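Local coordinates for bifunctional enzyme cysn/cysc (Mycobacterium tuberculosis, PDB 4BZP), which catalyses, as an APS kinase, the ATP-dependent 3'-phosphorylation of adenylyl sulfate in sulfate activation, at residues K6-T11 and F107-D112. Residues are numbered along the deposited sequence; the frame is centred on the assembly and turned at random.
With EDO (1,2-ethanediol), chain F.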
ATOM      1  N   LYS A   6      11.136  -8.869   2.018  1.00  8.71           N
ATOM      2  CA  LYS A   6      11.757  -8.346   3.223  1.00  8.33           C
ATOM      3  C   LYS A   6      11.788  -6.860   3.075  1.00  7.54           C
ATOM      4  O   LYS A   6      11.673  -6.331   1.952  1.00  7.32           O
ATOM      5  CB  LYS A   6      13.210  -8.813   3.303  1.00  9.68           C
ATOM      6  CG  LYS A   6      13.448 -10.301   3.160  1.00 12.12           C
ATOM      7  CD  LYS A   6      14.876 -10.707   3.259  1.00 14.04           C
ATOM      8  CE  LYS A   6      14.982 -12.230   3.020  1.00 17.27           C
ATOM      9  NZ  LYS A   6      16.424 -12.560   2.865  1.00 20.82           N
ATOM     10  N   THR A   7      12.027  -6.169   4.195  1.00  6.64           N
ATOM     11  CA  THR A   7      12.154  -4.708   4.192  1.00  6.46           C
ATOM     12  C   THR A   7      13.461  -4.199   4.745  1.00  5.97           C
ATOM     13  O   THR A   7      13.890  -4.616   5.822  1.00  6.04           O
ATOM     14  CB  THR A   7      10.999  -4.040   4.978  1.00  6.06           C
ATOM     15  OG1 THR A   7       9.763  -4.366   4.301  1.00  5.73           O
ATOM     16  CG2 THR A   7      11.136  -2.514   5.096  1.00  6.19           C
ATOM     17  N   VAL A   8      14.103  -3.296   3.995  1.00  5.64           N
ATOM     18  CA  VAL A   8      15.222  -2.533   4.470  1.00  6.27           C
ATOM     19  C   VAL A   8      14.743  -1.131   4.807  1.00  5.79           C
ATOM     20  O   VAL A   8      14.282  -0.412   3.920  1.00  6.66           O
ATOM     21  CB  VAL A   8      16.330  -2.465   3.403  1.00  7.07           C
ATOM     22  CG1 VAL A   8      17.507  -1.656   3.930  1.00  8.75           C
ATOM     23  CG2 VAL A   8      16.759  -3.855   3.000  1.00  8.30           C
ATOM     24  N   TRP A   9      14.837  -0.744   6.066  1.00  5.88           N
ATOM     25  CA  TRP A   9      14.330   0.525   6.599  1.00  6.11           C
ATOM     26  C   TRP A   9      15.524   1.384   6.888  1.00  6.22           C
ATOM     27  O   TRP A   9      16.285   1.144   7.879  1.00  6.20           O
ATOM     28  CB  TRP A   9      13.519   0.264   7.857  1.00  6.89           C
ATOM     29  CG  TRP A   9      12.695   1.389   8.363  1.00  7.66           C
ATOM     30  CD1 TRP A   9      13.076   2.346   9.209  1.00 10.27           C
ATOM     31  CD2 TRP A   9      11.305   1.647   8.036  1.00  8.15           C
ATOM     32  NE1 TRP A   9      12.029   3.218   9.422  1.00 10.98           N
ATOM     33  CE2 TRP A   9      10.925   2.785   8.739  1.00  8.60           C
ATOM     34  CE3 TRP A   9      10.356   1.018   7.235  1.00  7.43           C
ATOM     35  CZ2 TRP A   9       9.613   3.311   8.654  1.00  8.41           C
ATOM     36  CZ3 TRP A   9       9.082   1.577   7.168  1.00  8.46           C
ATOM     37  CH2 TRP A   9       8.772   2.680   7.850  1.00  8.10           C
ATOM     38  N   PHE A  10      15.762   2.389   6.064  0.50  5.84           N
ATOM     39  CA  PHE A  10      16.826   3.292   6.328  0.50  5.96           C
ATOM     40  C   PHE A  10      16.475   4.265   7.434  0.50  6.25           C
ATOM     41  O   PHE A  10      15.309   4.499   7.880  0.50  6.37           O
ATOM     42  CB  PHE A  10      17.210   4.070   5.090  0.50  5.92           C
ATOM     43  CG  PHE A  10      17.831   3.239   4.030  0.50  5.69           C
ATOM     44  CD1 PHE A  10      17.042   2.564   3.124  0.50  6.06           C
ATOM     45  CD2 PHE A  10      19.206   3.103   3.951  0.50  6.02           C
ATOM     46  CE1 PHE A  10      17.610   1.758   2.172  0.50  5.93           C
ATOM     47  CE2 PHE A  10      19.777   2.295   3.002  0.50  5.77           C
ATOM     48  CZ  PHE A  10      18.977   1.664   2.068  0.50  5.95           C
ATOM     49  N   THR A  11      17.521   4.883   7.895  1.00  5.69           N
ATOM     50  CA  THR A  11      17.348   6.022   8.825  1.00  5.80           C
ATOM     51  C   THR A  11      18.634   6.828   8.782  1.00  5.75           C
ATOM     52  O   THR A  11      19.714   6.283   8.602  1.00  5.83           O
ATOM     53  CB  THR A  11      16.972   5.546  10.244  1.00  6.21           C
ATOM     54  OG1 THR A  11      16.822   6.704  11.087  1.00  6.21           O
ATOM     55  CG2 THR A  11      18.007   4.597  10.833  1.00  6.47           C
ATOM     56  N   PHE A 107      15.176  -4.940   8.390  1.00  6.85           N
ATOM     57  CA  PHE A 107      16.538  -4.509   8.683  1.00  7.20           C
ATOM     58  C   PHE A 107      16.566  -3.010   8.845  1.00  6.76           C
ATOM     59  O   PHE A 107      16.144  -2.285   7.961  1.00  7.19           O
ATOM     60  CB  PHE A 107      17.475  -4.940   7.572  1.00  7.89           C
ATOM     61  CG  PHE A 107      17.448  -6.394   7.275  1.00  9.26           C
ATOM     62  CD1 PHE A 107      18.260  -7.249   7.954  1.00 10.61           C
ATOM     63  CD2 PHE A 107      16.581  -6.891   6.305  1.00  9.62           C
ATOM     64  CE1 PHE A 107      18.239  -8.615   7.667  1.00 12.17           C
ATOM     65  CE2 PHE A 107      16.542  -8.249   6.031  1.00 11.02           C
ATOM     66  CZ  PHE A 107      17.373  -9.094   6.715  1.00 11.77           C
ATOM     67  N   GLU A 108      17.109  -2.543   9.958  1.00  5.65           N
ATOM     68  CA  GLU A 108      17.318  -1.122  10.263  0.50  6.15           C
ATOM     69  C   GLU A 108      18.722  -0.782   9.773  1.00  6.07           C
ATOM     70  O   GLU A 108      19.718  -1.293  10.335  1.00  6.23           O
ATOM     71  CB  GLU A 108      17.139  -0.771  11.774  0.50  6.49           C
ATOM     72  CG  GLU A 108      17.319   0.746  12.056  0.50  6.84           C
ATOM     73  CD  GLU A 108      17.501   1.158  13.505  0.50  6.90           C
ATOM     74  OE1 GLU A 108      18.387   0.594  14.107  0.50  9.05           O
ATOM     75  OE2 GLU A 108      16.794   2.040  14.047  0.50  7.24           O
ATOM     76  N   VAL A 109      18.827   0.067   8.782  1.00  5.77           N
ATOM     77  CA  VAL A 109      20.097   0.456   8.183  1.00  5.56           C
ATOM     78  C   VAL A 109      20.327   1.918   8.453  1.00  5.18           C
ATOM     79  O   VAL A 109      19.546   2.796   8.044  1.00  5.29           O
ATOM     80  CB  VAL A 109      20.134   0.160   6.706  1.00  5.91           C
ATOM     81  CG1 VAL A 109      21.437   0.681   6.120  1.00  6.15           C
ATOM     82  CG2 VAL A 109      19.970  -1.338   6.458  1.00  6.55           C
ATOM     83  N   PHE A 110      21.368   2.250   9.226  1.00  5.13           N
ATOM     84  CA  PHE A 110      21.696   3.609   9.611  1.00  5.76           C
ATOM     85  C   PHE A 110      22.739   4.225   8.697  1.00  5.63           C
ATOM     86  O   PHE A 110      23.875   3.729   8.650  1.00  5.69           O
ATOM     87  CB  PHE A 110      22.195   3.569  11.045  1.00  5.58           C
ATOM     88  CG  PHE A 110      22.613   4.897  11.639  1.00  5.63           C
ATOM     89  CD1 PHE A 110      22.117   6.104  11.218  1.00  5.46           C
ATOM     90  CD2 PHE A 110      23.514   4.893  12.715  1.00  5.93           C
ATOM     91  CE1 PHE A 110      22.551   7.272  11.795  1.00  5.74           C
ATOM     92  CE2 PHE A 110      23.906   6.083  13.339  1.00  6.11           C
ATOM     93  CZ  PHE A 110      23.417   7.266  12.861  1.00  5.89           C
ATOM     94  N   CYS A 111      22.351   5.262   7.946  1.00  6.05           N
ATOM     95  CA  CYS A 111      23.273   6.026   7.130  1.00  6.41           C
ATOM     96  C   CYS A 111      23.892   7.043   8.037  1.00  6.57           C
ATOM     97  O   CYS A 111      23.374   8.168   8.215  1.00  6.95           O
ATOM     98  CB  CYS A 111      22.517   6.679   5.964  1.00  6.82           C
ATOM     99  SG  CYS A 111      21.884   5.436   4.791  1.00  9.13           S
ATOM    100  N   ASP A 112      24.999   6.665   8.639  1.00  6.73           N
ATOM    101  CA  ASP A 112      25.709   7.463   9.666  1.00  7.14           C
ATOM    102  C   ASP A 112      26.713   8.402   9.051  1.00  8.35           C
ATOM    103  O   ASP A 112      27.930   8.164   9.054  1.00  8.93           O
ATOM    104  CB  ASP A 112      26.372   6.586  10.698  1.00  8.03           C
ATOM    105  CG  ASP A 112      26.919   7.377  11.910  1.00  8.46           C
ATOM    106  OD1 ASP A 112      26.650   8.588  12.017  1.00 11.42           O
ATOM    107  OD2 ASP A 112      27.547   6.685  12.760  1.00 11.81           O
TER
HETATM  108  C1  EDO F1194      24.434  11.710  12.039  1.00 25.06           C
HETATM  109  O1  EDO F1194      24.744  10.648  11.166  1.00 25.06           O
HETATM  110  C2  EDO F1194      23.273  11.172  12.815  1.00 23.95           C
HETATM  111  O2  EDO F1194      23.736  11.108  14.133  1.00 20.55           O
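Val8, Phe10, Val109 and Cys111 form the apolar centre between two neighbouring parallel strands of the P-loop kinase core. Strand 6-11 lies between strands 79-82 and 106-111 of the sheet and leads directly into the Walker A loop, whose residues line the ADP pocket. Val8 CG1 meets Val109 CG2 methyl to methyl at 3.5 Å. The other branch, Val109 CG1, runs alongside Phe10 on the same face and reaches the CD2–CE2 side of its ring, 3.9 Å from CE2. Cys111 SG sits 3.6 Å from Phe10 CD2, an oblique sulfur–aromatic contact. Both ring contacts are those of one of the two Phe10 conformers. With SG anti to the carbonyl carbon (chi1 -67°), the sulfur lies on the Phe10 side. Helix 18-31 packs against Phe10 on this face through Lys18, Val21 and Ala22. Cys111 also touches Lys18 and Ser16, two residues of the ADP pocket, so this end of the pair borders the nucleotide site.

Toward the start of the strands, Phe107 lines the same face. Lys6 CD meets the edge of its ring at CE2, 4.1 Å away.

The backbones are zipped by five hydrogen bonds. Phe107 O receives Trp9 N in a nearly straight bond (173°). Trp9 O takes Val109 N with the donor tilted 32° from the carbonyl plane. Val109 O then accepts Thr11 N through a more bent bond.

The opposite face carries Trp9, Glu108, Thr11 and Phe110. Here Thr11 CG2 packs on Glu108 CG in one of two Glu108 conformers, whose OE2 forms a salt bridge with Arg92. Thr11 OG1 hydrogen-bonds Tyr145 OH. At the polar edge, Thr11 O receives Cys111 N at 2.9 Å, and Phe110 CD1 lies 3.6 Å from that same Thr11 O, which sits in the plane of the ring at its edge.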